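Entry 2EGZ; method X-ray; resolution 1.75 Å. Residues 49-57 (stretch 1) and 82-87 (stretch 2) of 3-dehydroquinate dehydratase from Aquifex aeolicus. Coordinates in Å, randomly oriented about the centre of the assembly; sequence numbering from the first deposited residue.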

# COMPACT_ATOMS: atom_id res chain seq x y z
N VAL B 49 26.66 4.86 16.18
CA VAL B 49 25.77 5.93 16.62
C VAL B 49 25.71 5.90 18.14
O VAL B 49 25.81 6.93 18.80
CB VAL B 49 24.35 5.75 16.06
CG1 VAL B 49 23.45 6.84 16.60
CG2 VAL B 49 24.40 5.79 14.55
N HIS B 50 25.53 4.71 18.69
CA HIS B 50 25.46 4.55 20.14
C HIS B 50 26.78 4.97 20.78
O HIS B 50 26.79 5.52 21.88
CB HIS B 50 25.14 3.10 20.48
CG HIS B 50 23.72 2.71 20.23
ND1 HIS B 50 23.34 1.42 19.93
CD2 HIS B 50 22.58 3.45 20.26
CE1 HIS B 50 22.02 1.38 19.79
NE2 HIS B 50 21.54 2.59 19.98
N SER B 51 27.89 4.71 20.09
CA SER B 51 29.20 5.07 20.62
C SER B 51 29.33 6.57 20.81
O SER B 51 30.13 7.04 21.62
CB SER B 51 30.31 4.57 19.69
OG SER B 51 30.33 3.16 19.65
N GLN B 52 28.53 7.33 20.06
CA GLN B 52 28.54 8.79 20.13
C GLN B 52 27.48 9.30 21.10
O GLN B 52 27.28 10.51 21.22
CB GLN B 52 28.30 9.39 18.74
CG GLN B 52 29.44 9.15 17.77
CD GLN B 52 30.68 9.93 18.12
OE1 GLN B 52 31.75 9.71 17.55
NE2 GLN B 52 30.56 10.86 19.06
N GLY B 53 26.79 8.37 21.75
CA GLY B 53 25.77 8.74 22.72
C GLY B 53 24.40 9.08 22.18
O GLY B 53 23.57 9.64 22.90
N LEU B 54 24.14 8.75 20.92
CA LEU B 54 22.83 9.04 20.32
C LEU B 54 21.99 7.79 20.17
O LEU B 54 22.52 6.68 20.14
CB LEU B 54 23.00 9.70 18.95
CG LEU B 54 23.16 11.23 18.96
CD1 LEU B 54 24.40 11.62 19.76
CD2 LEU B 54 23.25 11.73 17.53
N LYS B 55 20.67 7.97 20.08
CA LYS B 55 19.77 6.84 19.90
C LYS B 55 19.59 6.60 18.41
O LYS B 55 19.90 7.46 17.59
CB LYS B 55 18.42 7.11 20.55
CG LYS B 55 18.46 7.00 22.06
CD LYS B 55 17.09 7.27 22.66
CE LYS B 55 17.10 7.06 24.16
NZ LYS B 55 17.42 5.65 24.51
N THR B 56 19.08 5.42 18.07
CA THR B 56 18.88 5.06 16.67
C THR B 56 17.46 4.65 16.33
O THR B 56 16.70 4.19 17.18
CB THR B 56 19.76 3.86 16.28
OG1 THR B 56 19.40 2.72 17.08
CG2 THR B 56 21.23 4.18 16.48
N ILE B 57 17.12 4.84 15.06
CA ILE B 57 15.85 4.41 14.51
C ILE B 57 16.30 3.54 13.34
O ILE B 57 17.03 4.01 12.46
CB ILE B 57 14.99 5.56 13.94
CG1 ILE B 57 14.43 6.43 15.07
CG2 ILE B 57 13.81 4.98 13.16
CD1 ILE B 57 13.70 7.67 14.58
N PRO B 82 16.50 -5.78 17.95
CA PRO B 82 16.77 -5.89 19.39
C PRO B 82 17.89 -4.95 19.82
O PRO B 82 18.09 -4.71 21.02
CB PRO B 82 17.17 -7.36 19.55
CG PRO B 82 16.43 -8.05 18.45
CD PRO B 82 16.63 -7.09 17.29
N LEU B 83 18.62 -4.41 18.85
CA LEU B 83 19.75 -3.54 19.15
C LEU B 83 19.55 -2.06 18.87
O LEU B 83 20.41 -1.24 19.19
CB LEU B 83 20.98 -4.04 18.38
CG LEU B 83 21.31 -5.53 18.54
CD1 LEU B 83 22.50 -5.88 17.65
CD2 LEU B 83 21.59 -5.84 20.00
N SER B 84 18.42 -1.71 18.27
CA SER B 84 18.14 -0.31 17.95
C SER B 84 17.10 0.24 18.93
O SER B 84 16.18 -0.48 19.32
CB SER B 84 17.62 -0.19 16.52
OG SER B 84 17.46 1.17 16.15
N ASP B 85 17.25 1.50 19.33
CA ASP B 85 16.31 2.10 20.28
C ASP B 85 14.90 2.09 19.71
O ASP B 85 13.93 1.87 20.44
CB ASP B 85 16.75 3.52 20.61
CG ASP B 85 18.17 3.58 21.14
OD1 ASP B 85 18.38 3.24 22.33
OD2 ASP B 85 19.07 3.93 20.36
N TYR B 86 14.79 2.34 18.41
CA TYR B 86 13.51 2.33 17.71
C TYR B 86 13.67 1.57 16.40
O TYR B 86 14.76 1.53 15.83
CB TYR B 86 13.06 3.74 17.30
CG TYR B 86 12.88 4.76 18.39
CD1 TYR B 86 11.62 4.97 18.97
CD2 TYR B 86 13.94 5.56 18.80
CE1 TYR B 86 11.44 5.97 19.92
CE2 TYR B 86 13.76 6.56 19.74
CZ TYR B 86 12.51 6.76 20.30
OH TYR B 86 12.33 7.78 21.21
N THR B 87 12.57 1.00 15.93
CA THR B 87 12.52 0.33 14.64
C THR B 87 11.27 0.91 13.98
O THR B 87 10.19 0.94 14.59
CB THR B 87 12.36 -1.19 14.76
OG1 THR B 87 13.59 -1.77 15.22
CG2 THR B 87 12.02 -1.79 13.39

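A single carboxylate oxygen organizes this contact. Asp85 OD2 accepts a hydrogen bond from His50 NE2 at 2.8 Å and another from the backbone, Thr56 N to Asp85 OD2 at 2.7 Å, so one side chain ties the end of a helix to the start of a strand. Its CA-to-CB bond points toward the other stretch, and it has the largest area covered there of any residue in the two segments. The other oxygen answers Lys55, whose NZ lies 3.4 Å from Asp85 OD1: a salt bridge, but a weak hydrogen bond.

Asp85 OD2 and Leu83 O both lie at the edge of the His50 ring, near its plane. Besides the bond from NE2, its CE1 sits 3.1 Å from Leu83 O, where a polarized C-H can face a carbonyl.

Between His50 and the strand the chain must turn. Gly53 closes the helix in a Schellman motif, with Gly53 N bonded to His50 O (2.9 Å) and Leu54 N to Val49 O (3.3 Å). Its positive phi calls for glycine, since a CB would jam against the preceding carbonyl oxygen.

Beyond the turn, the backbones join as parallel strands. Tyr86 N donates to Thr56 O at 2.9 Å, and Ile57 pairs with Tyr86, their CA atoms 4.5 Å apart. Ile57 CA also approaches Tyr86 O at 3.4 Å in a CA-H...O contact. Both side chains project from the same face of the sheet, where Ile57 CG1 packs against Tyr86 CB at 3.8 Å.

Buried hydroxyls finish the junction as a relay: Thr56 OG1 donates to Ser84 OG at 2.7 Å, and Ser84 OG donates onward to Tyr86 O, also at 2.7 Å. The rule to read here is economy: one acidic side chain gathers ring, backbone and ammonium donors beside the parallel strand pairing.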